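Local coordinates for protein glycosyltransferase Gtf1 (Streptococcus gordonii, PDB 5E9T) that belongs to the GT-B clan of glycosyltransferases and carries, besides its parallel-sheet domains, an extended antiparallel beta-sheet domain, at residues P76-L81 with Q122-H127; G99-Y104 with T114-Q119; P34-F39 with E61-Y66. The protein carries 1 engineered substitution. All coordinates share one frame; numbering follows the deposited sequence.

How the contacts relate
From the N terminus, contact 3 closes first: segments 34-39 and 61-66 are neighbours in the seven-stranded parallel sheet that contains strand 3-7, with helix 48-55 in the loop between them. Contact 1 opens further along, after helix 65-68, and closes when 122-127 comes back to 76-81. Contact 2 is nested inside that loop, as the beta hairpin pairing 99-104 with 114-119. Contacts 1 and 2 touch, their centres about 9 Å apart, because strands 111-117 and 125-132 are neighbours in the antiparallel sheet. Contact 3 lies apart, its nearest atoms about 10 Å from contact 1 and about 13 Å from contact 2.

Contact 1: residues P76-L81 with Q122-H127; sequences PTTVTL and QDFVEH. Engineered in segment 122-127: Phe124 (natural residue Ser).
Phe124, an engineered residue replacing a natural serine, has CG anti to its own carbonyl carbon (chi1 -58°), which sets Phe124 CG beside Thr77 O at 3.7 Å. Val125 places CG2 anti to its carbonyl carbon too, and this methyl lies against the backbone at Thr80 and Leu81. The Phe124 ring presents an edge to the loop: Thr78 O lies in the ring plane, 3.3 Å from Phe124 CD1, while the methyl CG2 of Thr80 approaches the same ring atom obliquely at 4.1 Å.

The backbones join in a single beta bridge between Thr80 and Phe124. Val125 N donates to Val79 O at 2.7 Å, and Leu81 N donates to Asp123 O at 2.9 Å. Each of these oxygens takes a CA-H contact besides its one N-H hydrogen bond, Val79 O from Phe124 CA and Asp123 O from Thr80 CA.

Beyond the bridge, Leu81 CG packs on Val125 CG2 at 3.9 Å, the two side chains crossing at about a right angle. Leu81 CD1 comes within 3.8 Å of CB of the poorly ordered Asp123. At the other end, Thr77 OG1 lies 3.6 Å from Glu126 CG, but its hydrogen bonds go to Asn47 ND2 and Phe142 O.

Thr80 is the N-cap of helix 81-86, with a weak bond from Gln83 N to its OG1. Glu126 and His127 together face Tyr116 in a classic beta bulge of strand 125-132. Thr77 N is bonded to His50 of helix 48-55, while Leu81, starting helix 81-86, rests on Val102 and Tyr104 of strand 101-106 and on Cys115 and Leu117 of strand 111-117.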
loop_
_atom_site.group_PDB
_atom_site.type_symbol
_atom_site.label_atom_id
_atom_site.label_comp_id
_atom_site.label_asym_id
_atom_site.label_seq_id
_atom_site.Cartn_x
_atom_site.Cartn_y
_atom_site.Cartn_z
ATOM N N PRO A 76 7.199 -34.048 -17.588
ATOM C CA PRO A 76 8.563 -33.894 -18.102
ATOM C C PRO A 76 8.561 -33.238 -19.473
ATOM O O PRO A 76 7.553 -33.220 -20.186
ATOM C CB PRO A 76 9.078 -35.334 -18.174
ATOM C CG PRO A 76 7.846 -36.158 -18.320
ATOM C CD PRO A 76 6.792 -35.462 -17.519
ATOM N N THR A 77 9.720 -32.703 -19.848
ATOM C CA THR A 77 9.828 -31.953 -21.095
ATOM C C THR A 77 9.936 -32.939 -22.249
ATOM O O THR A 77 10.945 -33.641 -22.382
ATOM C CB THR A 77 11.049 -31.039 -21.047
ATOM O OG1 THR A 77 10.865 -30.035 -20.041
ATOM C CG2 THR A 77 11.273 -30.381 -22.389
ATOM N N THR A 78 8.890 -33.008 -23.076
ATOM C CA THR A 78 8.896 -33.841 -24.270
ATOM C C THR A 78 8.980 -33.084 -25.591
ATOM O O THR A 78 9.112 -33.729 -26.637
ATOM C CB THR A 78 7.657 -34.746 -24.279
ATOM O OG1 THR A 78 6.519 -34.001 -23.825
ATOM C CG2 THR A 78 7.880 -35.937 -23.363
ATOM N N VAL A 79 8.911 -31.750 -25.589
ATOM C CA VAL A 79 8.968 -31.017 -26.849
ATOM C C VAL A 79 10.339 -31.221 -27.478
ATOM O O VAL A 79 11.369 -31.192 -26.792
ATOM C CB VAL A 79 8.661 -29.526 -26.627
ATOM C CG1 VAL A 79 8.812 -28.746 -27.924
ATOM C CG2 VAL A 79 7.259 -29.353 -26.060
ATOM N N THR A 80 10.363 -31.432 -28.793
ATOM C CA THR A 80 11.571 -31.861 -29.478
ATOM C C THR A 80 12.059 -30.795 -30.447
ATOM O O THR A 80 11.308 -29.912 -30.872
ATOM C CB THR A 80 11.357 -33.169 -30.249
ATOM O OG1 THR A 80 10.558 -32.913 -31.409
ATOM C CG2 THR A 80 10.660 -34.195 -29.379
ATOM N N LEU A 81 13.352 -30.895 -30.772
ATOM C CA LEU A 81 13.973 -29.996 -31.738
ATOM C C LEU A 81 13.147 -29.884 -33.011
ATOM O O LEU A 81 12.963 -28.784 -33.548
ATOM C CB LEU A 81 15.375 -30.498 -32.072
ATOM C CG LEU A 81 16.452 -30.293 -31.019
ATOM C CD1 LEU A 81 17.545 -31.341 -31.152
ATOM C CD2 LEU A 81 16.995 -28.918 -31.248
ATOM N N GLN A 122 19.771 -36.550 -26.306
ATOM C CA GLN A 122 18.399 -36.619 -26.786
ATOM C C GLN A 122 18.051 -35.334 -27.534
ATOM O O GLN A 122 18.835 -34.382 -27.577
ATOM C CB GLN A 122 17.428 -36.844 -25.620
ATOM C CG GLN A 122 18.003 -37.712 -24.509
ATOM C CD GLN A 122 16.934 -38.338 -23.637
ATOM O OE1 GLN A 122 16.432 -37.714 -22.701
ATOM N NE2 GLN A 122 16.580 -39.582 -23.942
ATOM N N ASP A 123 16.863 -35.320 -28.146
ATOM C CA ASP A 123 16.367 -34.170 -28.898
ATOM C C ASP A 123 15.341 -33.315 -28.145
ATOM O O ASP A 123 14.733 -32.431 -28.757
ATOM C CB ASP A 123 15.805 -34.609 -30.256
ATOM C CG ASP A 123 14.967 -35.860 -30.176
ATOM O OD1 ASP A 123 14.665 -36.310 -29.088
ATOM O OD2 ASP A 123 14.610 -36.394 -31.213
ATOM N N PHE A 124 15.088 -33.583 -26.864
ATOM C CA PHE A 124 14.108 -32.805 -26.108
ATOM C C PHE A 124 14.630 -31.405 -25.776
ATOM O O PHE A 124 15.807 -31.230 -25.450
ATOM C CB PHE A 124 13.730 -33.538 -24.822
ATOM C CG PHE A 124 13.164 -34.911 -25.052
ATOM C CD1 PHE A 124 11.912 -35.071 -25.623
ATOM C CD2 PHE A 124 13.881 -36.040 -24.690
ATOM C CE1 PHE A 124 11.387 -36.332 -25.833
ATOM C CE2 PHE A 124 13.361 -37.303 -24.898
ATOM C CZ PHE A 124 12.112 -37.450 -25.470
ATOM N N VAL A 125 13.738 -30.412 -25.833
ATOM C CA VAL A 125 14.097 -28.994 -25.718
ATOM C C VAL A 125 13.366 -28.378 -24.532
ATOM O O VAL A 125 12.129 -28.327 -24.520
ATOM C CB VAL A 125 13.754 -28.214 -26.996
ATOM C CG1 VAL A 125 14.476 -26.871 -27.010
ATOM C CG2 VAL A 125 14.086 -29.029 -28.223
ATOM N N GLU A 126 14.126 -27.889 -23.548
ATOM C CA GLU A 126 13.517 -27.186 -22.421
ATOM C C GLU A 126 13.243 -25.713 -22.720
ATOM O O GLU A 126 12.181 -25.200 -22.354
ATOM C CB GLU A 126 14.389 -27.336 -21.174
ATOM C CG GLU A 126 14.124 -28.630 -20.409
ATOM C CD GLU A 126 15.036 -28.814 -19.212
ATOM O OE1 GLU A 126 16.076 -28.125 -19.139
ATOM O OE2 GLU A 126 14.712 -29.650 -18.342
ATOM N N HIS A 127 14.174 -25.011 -23.369
ATOM C CA HIS A 127 14.010 -23.585 -23.640
ATOM C C HIS A 127 14.401 -23.267 -25.075
ATOM O O HIS A 127 15.215 -23.966 -25.685
ATOM C CB HIS A 127 14.864 -22.695 -22.730
ATOM C CG HIS A 127 15.152 -23.286 -21.388
ATOM N ND1 HIS A 127 16.430 -23.610 -20.987
ATOM C CD2 HIS A 127 14.336 -23.605 -20.360
ATOM C CE1 HIS A 127 16.383 -24.104 -19.767
ATOM N NE2 HIS A 127 15.126 -24.110 -19.365
#

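Contact 2: residues G99-Y104 with T114-Q119; sequences GKIVRY and TCYLRQ
Cys115 O accepts Val102 N at 2.7 Å in an almost straight bond (174° at the hydrogen), and Ile101 CA adds a CA-H contact to the same oxygen. Cys115 N returns a bond to Val102 O, completing the antiparallel hydrogen-bonded pair of these two residues. Two residues toward the open end, Leu117 N donates to Lys100 O at 2.8 Å. Ile101 with Tyr116 and Arg103 with Thr114 form the flanking non-hydrogen-bonded pairs. Past the strands, the bend of Lys100 at chi3 (-78°) leaves its CE 3.7 Å from Arg118 O. Lys100 NZ is hydrogen-bonded to Arg118 O at 3.2 Å.

On one face of the sheet, Ile101 and Tyr116 lie side by side and point the same way. Ile101 CG2 sits over a face of the tyrosine ring, with Ile101 CD1 3.5 Å from Tyr116 CE2; the ring's hydroxyl is hydrogen-bonded to Glu129. Arg103 runs alongside Thr114 in the same manner, and Thr114 OG1 stands 3.4 Å above the Arg103 guanidinium plane, offset toward its rim, without a hydrogen bond.

On the face of Val102 and Cys115 the contacts are mainly apolar, and Leu117 and Tyr104 reach it by their ends. Val102 CG1 meets Leu117 CD1 at 3.5 Å, the side chains crossing at about a right angle, while Val102 CG2 packs on Cys115 CB. Cys115 SG lies at the edge of the Tyr104 ring, 5.2 Å from its centroid, a sulfur-aromatic contact. The alternating pairs are those of an antiparallel ladder, and strands 101-106 and 111-117, consecutive in the chain, form a beta hairpin within the larger antiparallel sheet.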
loop_
_atom_site.group_PDB
_atom_site.type_symbol
_atom_site.label_atom_id
_atom_site.label_comp_id
_atom_site.label_asym_id
_atom_site.label_seq_id
_atom_site.Cartn_x
_atom_site.Cartn_y
_atom_site.Cartn_z
ATOM N N GLY A 99 27.600 -28.472 -26.190
ATOM C CA GLY A 99 26.975 -29.107 -25.042
ATOM C C GLY A 99 25.489 -29.288 -25.277
ATOM O O GLY A 99 25.058 -29.824 -26.303
ATOM N N LYS A 100 24.683 -28.799 -24.335
ATOM C CA LYS A 100 23.233 -28.877 -24.435
ATOM C C LYS A 100 22.615 -27.711 -25.201
ATOM O O LYS A 100 21.401 -27.709 -25.421
ATOM C CB LYS A 100 22.616 -28.957 -23.037
ATOM C CG LYS A 100 23.430 -29.792 -22.069
ATOM C CD LYS A 100 22.552 -30.463 -21.027
ATOM C CE LYS A 100 22.134 -29.496 -19.941
ATOM N NZ LYS A 100 21.634 -30.228 -18.748
ATOM N N ILE A 101 23.409 -26.729 -25.612
ATOM C CA ILE A 101 22.914 -25.611 -26.405
ATOM C C ILE A 101 23.037 -25.960 -27.884
ATOM O O ILE A 101 24.116 -26.343 -28.350
ATOM C CB ILE A 101 23.694 -24.327 -26.084
ATOM C CG1 ILE A 101 23.869 -24.160 -24.577
ATOM C CG2 ILE A 101 22.982 -23.135 -26.636
ATOM C CD1 ILE A 101 24.387 -22.789 -24.181
ATOM N N VAL A 102 21.943 -25.830 -28.630
ATOM C CA VAL A 102 21.968 -26.057 -30.073
ATOM C C VAL A 102 21.288 -24.872 -30.752
ATOM O O VAL A 102 20.117 -24.573 -30.480
ATOM C CB VAL A 102 21.329 -27.401 -30.473
ATOM C CG1 VAL A 102 21.961 -28.534 -29.689
ATOM C CG2 VAL A 102 19.842 -27.419 -30.240
ATOM N N ARG A 103 22.037 -24.165 -31.594
ATOM C CA ARG A 103 21.547 -22.954 -32.232
ATOM C C ARG A 103 21.202 -23.237 -33.688
ATOM O O ARG A 103 21.865 -24.040 -34.349
ATOM C CB ARG A 103 22.583 -21.830 -32.138
ATOM C CG ARG A 103 23.085 -21.566 -30.725
ATOM C CD ARG A 103 24.304 -20.663 -30.737
ATOM N NE ARG A 103 24.059 -19.389 -30.071
ATOM C CZ ARG A 103 24.265 -19.175 -28.775
ATOM N NH1 ARG A 103 24.720 -20.154 -28.006
ATOM N NH2 ARG A 103 24.018 -17.982 -28.250
ATOM N N TYR A 104 20.140 -22.599 -34.168
ATOM C CA TYR A 104 19.739 -22.660 -35.567
ATOM C C TYR A 104 19.751 -21.249 -36.130
ATOM O O TYR A 104 19.193 -20.332 -35.519
ATOM C CB TYR A 104 18.351 -23.278 -35.729
ATOM C CG TYR A 104 18.284 -24.757 -35.432
ATOM C CD1 TYR A 104 18.806 -25.685 -36.318
ATOM C CD2 TYR A 104 17.683 -25.224 -34.274
ATOM C CE1 TYR A 104 18.740 -27.036 -36.054
ATOM C CE2 TYR A 104 17.611 -26.572 -34.002
ATOM C CZ TYR A 104 18.142 -27.473 -34.895
ATOM O OH TYR A 104 18.073 -28.821 -34.629
ATOM N N THR A 114 18.057 -20.258 -30.211
ATOM C CA THR A 114 18.991 -21.002 -29.375
ATOM C C THR A 114 18.195 -21.982 -28.524
ATOM O O THR A 114 17.495 -21.575 -27.591
ATOM C CB THR A 114 19.807 -20.048 -28.507
ATOM O OG1 THR A 114 20.523 -19.130 -29.341
ATOM C CG2 THR A 114 20.785 -20.814 -27.675
ATOM N N CYS A 115 18.309 -23.269 -28.838
ATOM C CA CYS A 115 17.594 -24.307 -28.110
ATOM C C CYS A 115 18.494 -24.886 -27.029
ATOM O O CYS A 115 19.662 -25.193 -27.282
ATOM C CB CYS A 115 17.132 -25.419 -29.053
ATOM S SG CYS A 115 16.259 -24.861 -30.527
ATOM N N TYR A 116 17.947 -25.033 -25.826
ATOM C CA TYR A 116 18.650 -25.635 -24.701
ATOM C C TYR A 116 18.011 -26.983 -24.410
ATOM O O TYR A 116 16.823 -27.049 -24.078
ATOM C CB TYR A 116 18.590 -24.733 -23.470
ATOM C CG TYR A 116 19.235 -23.382 -23.671
ATOM C CD1 TYR A 116 18.555 -22.355 -24.313
ATOM C CD2 TYR A 116 20.520 -23.131 -23.211
ATOM C CE1 TYR A 116 19.140 -21.116 -24.497
ATOM C CE2 TYR A 116 21.112 -21.894 -23.388
ATOM C CZ TYR A 116 20.416 -20.892 -24.032
ATOM O OH TYR A 116 21.000 -19.663 -24.215
ATOM N N LEU A 117 18.791 -28.053 -24.535
ATOM C CA LEU A 117 18.202 -29.374 -24.410
ATOM C C LEU A 117 18.118 -29.803 -22.950
ATOM O O LEU A 117 18.605 -29.130 -22.037
ATOM C CB LEU A 117 19.006 -30.407 -25.194
ATOM C CG LEU A 117 19.131 -30.224 -26.701
ATOM C CD1 LEU A 117 20.578 -30.399 -27.059
ATOM C CD2 LEU A 117 18.275 -31.231 -27.439
ATOM N N ARG A 118 17.504 -30.965 -22.746
ATOM C CA ARG A 118 17.449 -31.593 -21.424
ATOM C C ARG A 118 18.711 -32.428 -21.230
ATOM O O ARG A 118 19.556 -32.114 -20.387
ATOM C CB ARG A 118 16.183 -32.439 -21.292
ATOM C CG ARG A 118 16.065 -33.143 -19.961
ATOM C CD ARG A 118 14.881 -34.085 -19.928
ATOM N NE ARG A 118 14.683 -34.635 -18.590
ATOM C CZ ARG A 118 13.634 -35.366 -18.233
ATOM N NH1 ARG A 118 12.685 -35.641 -19.117
ATOM N NH2 ARG A 118 13.535 -35.824 -16.992
ATOM N N GLN A 119 18.837 -33.499 -22.007
ATOM C CA GLN A 119 20.070 -34.257 -22.142
ATOM C C GLN A 119 20.670 -33.977 -23.513
ATOM O O GLN A 119 19.948 -33.781 -24.495
ATOM C CB GLN A 119 19.821 -35.761 -21.984
ATOM C CG GLN A 119 18.713 -36.121 -21.006
ATOM C CD GLN A 119 19.187 -36.173 -19.568
ATOM O OE1 GLN A 119 20.376 -36.013 -19.286
ATOM N NE2 GLN A 119 18.255 -36.399 -18.646
#

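Contact 3: residues P34-F39 with E61-Y66; sequences PAKFIF and EIIWLY
Phe39 O lies in the plane of the Trp64 indole, at its edge, 3.3 Å from Trp64 CD1. Over one face of the indole stands Tyr66 CB, offset toward the rim, and Trp64 NE1 in turn sits at the edge of the Tyr66 ring. The indole NE1 is hydrogen-bonded to Asp41 O. The other two rings also offer edges to the opposite segment: Phe39 to Ile63 O and to Ile62 CD1, which is 4.1 Å from Phe39 CE1, and Phe37 to Glu61 O.

Between the backbones runs a parallel ladder. Phe37 N donates to Glu61 O at 2.7 Å, and Ile63 N to Phe37 O at 2.9 Å. Ile63 O then takes Phe39 N, and Phe39 O takes Leu65 N at 3.1 Å. Strands 35-39 and 62-64, with helix 48-55 between them in the chain, make a beta-alpha-beta unit at one margin of the seven-stranded parallel sheet that contains strand 3-7, as in the Rossmann-like domains of GT-B proteins; within this chain 62-64 is an outermost strand of that sheet.

On the face opposite Phe37, Phe39 and Trp64, Ile38 and Ile63 lie side by side, Ile38 CG1 3.8 Å from Ile63 CB, and Phe204 of helix 197-208 touches both. Lys36 crosses Ile63 at about a right angle, with its CB 3.7 Å from Ile63 CD1 and its NZ bonded to Glu60 O. The carboxylate of Glu61, a buried residue, is paired with Arg29 in a salt bridge and accepts a hydrogen bond from Leu58 N.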
loop_
_atom_site.group_PDB
_atom_site.type_symbol
_atom_site.label_atom_id
_atom_site.label_comp_id
_atom_site.label_asym_id
_atom_site.label_seq_id
_atom_site.Cartn_x
_atom_site.Cartn_y
_atom_site.Cartn_z
ATOM N N PRO A 34 -3.749 -38.560 1.452
ATOM C CA PRO A 34 -3.357 -37.867 0.219
ATOM C C PRO A 34 -2.681 -36.540 0.517
ATOM O O PRO A 34 -3.135 -35.762 1.360
ATOM C CB PRO A 34 -4.689 -37.669 -0.514
ATOM C CG PRO A 34 -5.708 -37.665 0.565
ATOM C CD PRO A 34 -5.211 -38.622 1.613
ATOM N N ALA A 35 -1.584 -36.284 -0.187
ATOM C CA ALA A 35 -0.763 -35.116 0.077
ATOM C C ALA A 35 -0.387 -34.416 -1.219
ATOM O O ALA A 35 -0.264 -35.041 -2.276
ATOM C CB ALA A 35 0.511 -35.489 0.844
ATOM N N LYS A 36 -0.213 -33.104 -1.118
ATOM C CA LYS A 36 0.345 -32.284 -2.179
ATOM C C LYS A 36 1.570 -31.567 -1.631
ATOM O O LYS A 36 1.588 -31.155 -0.465
ATOM C CB LYS A 36 -0.683 -31.273 -2.700
ATOM C CG LYS A 36 -1.897 -31.902 -3.369
ATOM C CD LYS A 36 -1.639 -32.183 -4.839
ATOM C CE LYS A 36 -2.769 -32.984 -5.462
ATOM N NZ LYS A 36 -2.669 -34.434 -5.127
ATOM N N PHE A 37 2.598 -31.430 -2.463
ATOM C CA PHE A 37 3.847 -30.792 -2.063
ATOM C C PHE A 37 4.023 -29.521 -2.884
ATOM O O PHE A 37 4.184 -29.579 -4.108
ATOM C CB PHE A 37 5.024 -31.750 -2.221
ATOM C CG PHE A 37 5.071 -32.811 -1.159
ATOM C CD1 PHE A 37 4.187 -33.879 -1.187
ATOM C CD2 PHE A 37 5.979 -32.729 -0.118
ATOM C CE1 PHE A 37 4.219 -34.850 -0.205
ATOM C CE2 PHE A 37 6.016 -33.700 0.867
ATOM C CZ PHE A 37 5.134 -34.761 0.822
ATOM N N ILE A 38 3.995 -28.380 -2.199
ATOM C CA ILE A 38 3.907 -27.063 -2.819
ATOM C C ILE A 38 5.286 -26.416 -2.836
ATOM O O ILE A 38 6.022 -26.467 -1.841
ATOM C CB ILE A 38 2.886 -26.189 -2.064
ATOM C CG1 ILE A 38 1.487 -26.806 -2.167
ATOM C CG2 ILE A 38 2.901 -24.753 -2.578
ATOM C CD1 ILE A 38 0.501 -26.279 -1.147
ATOM N N PHE A 39 5.640 -25.808 -3.968
ATOM C CA PHE A 39 6.896 -25.082 -4.129
ATOM C C PHE A 39 6.586 -23.663 -4.580
ATOM O O PHE A 39 5.924 -23.466 -5.604
ATOM C CB PHE A 39 7.811 -25.777 -5.137
ATOM C CG PHE A 39 8.380 -27.075 -4.645
ATOM C CD1 PHE A 39 7.687 -28.261 -4.820
ATOM C CD2 PHE A 39 9.610 -27.108 -4.008
ATOM C CE1 PHE A 39 8.209 -29.456 -4.369
ATOM C CE2 PHE A 39 10.137 -28.301 -3.552
ATOM C CZ PHE A 39 9.434 -29.477 -3.735
ATOM N N GLU A 61 1.672 -35.477 -7.200
ATOM C CA GLU A 61 1.854 -34.908 -5.872
ATOM C C GLU A 61 2.343 -33.463 -5.875
ATOM O O GLU A 61 2.352 -32.832 -4.813
ATOM C CB GLU A 61 2.843 -35.761 -5.067
ATOM C CG GLU A 61 2.330 -37.143 -4.710
ATOM C CD GLU A 61 3.435 -38.078 -4.255
ATOM O OE1 GLU A 61 4.573 -37.946 -4.753
ATOM O OE2 GLU A 61 3.167 -38.943 -3.394
ATOM N N ILE A 62 2.741 -32.920 -7.022
ATOM C CA ILE A 62 3.457 -31.648 -7.077
ATOM C C ILE A 62 2.480 -30.517 -7.360
ATOM O O ILE A 62 1.666 -30.604 -8.286
ATOM C CB ILE A 62 4.571 -31.681 -8.137
ATOM C CG1 ILE A 62 5.673 -32.652 -7.713
ATOM C CG2 ILE A 62 5.131 -30.278 -8.372
ATOM C CD1 ILE A 62 6.162 -32.425 -6.301
ATOM N N ILE A 63 2.564 -29.456 -6.564
ATOM C CA ILE A 63 1.883 -28.197 -6.840
ATOM C C ILE A 63 2.957 -27.125 -6.940
ATOM O O ILE A 63 3.605 -26.792 -5.940
ATOM C CB ILE A 63 0.850 -27.837 -5.764
ATOM C CG1 ILE A 63 -0.344 -28.791 -5.818
ATOM C CG2 ILE A 63 0.394 -26.391 -5.921
ATOM C CD1 ILE A 63 -1.446 -28.424 -4.852
ATOM N N TRP A 64 3.154 -26.589 -8.138
ATOM C CA TRP A 64 4.044 -25.456 -8.337
ATOM C C TRP A 64 3.208 -24.185 -8.384
ATOM O O TRP A 64 2.223 -24.112 -9.130
ATOM C CB TRP A 64 4.866 -25.599 -9.618
ATOM C CG TRP A 64 5.821 -24.467 -9.794
ATOM C CD1 TRP A 64 6.426 -23.754 -8.805
ATOM C CD2 TRP A 64 6.264 -23.895 -11.031
ATOM N NE1 TRP A 64 7.227 -22.779 -9.345
ATOM C CE2 TRP A 64 7.145 -22.843 -10.711
ATOM C CE3 TRP A 64 6.004 -24.171 -12.376
ATOM C CZ2 TRP A 64 7.768 -22.067 -11.687
ATOM C CZ3 TRP A 64 6.622 -23.400 -13.344
ATOM C CH2 TRP A 64 7.494 -22.360 -12.993
ATOM N N LEU A 65 3.607 -23.190 -7.587
ATOM C CA LEU A 65 2.818 -21.974 -7.428
ATOM C C LEU A 65 2.428 -21.368 -8.770
ATOM O O LEU A 65 1.251 -21.095 -9.026
ATOM C CB LEU A 65 3.599 -20.951 -6.604
ATOM C CG LEU A 65 2.940 -19.574 -6.582
ATOM C CD1 LEU A 65 1.603 -19.684 -5.901
ATOM C CD2 LEU A 65 3.815 -18.549 -5.885
ATOM N N TYR A 66 3.409 -21.157 -9.643
ATOM C CA TYR A 66 3.145 -20.418 -10.869
ATOM C C TYR A 66 2.414 -21.258 -11.907
ATOM O O TYR A 66 1.690 -20.709 -12.742
ATOM C CB TYR A 66 4.456 -19.880 -11.431
ATOM C CG TYR A 66 5.143 -18.915 -10.492
ATOM C CD1 TYR A 66 4.783 -17.581 -10.464
ATOM C CD2 TYR A 66 6.147 -19.340 -9.629
ATOM C CE1 TYR A 66 5.404 -16.690 -9.614
ATOM C CE2 TYR A 66 6.775 -18.449 -8.769
ATOM C CZ TYR A 66 6.395 -17.123 -8.773
ATOM O OH TYR A 66 6.998 -16.214 -7.939
#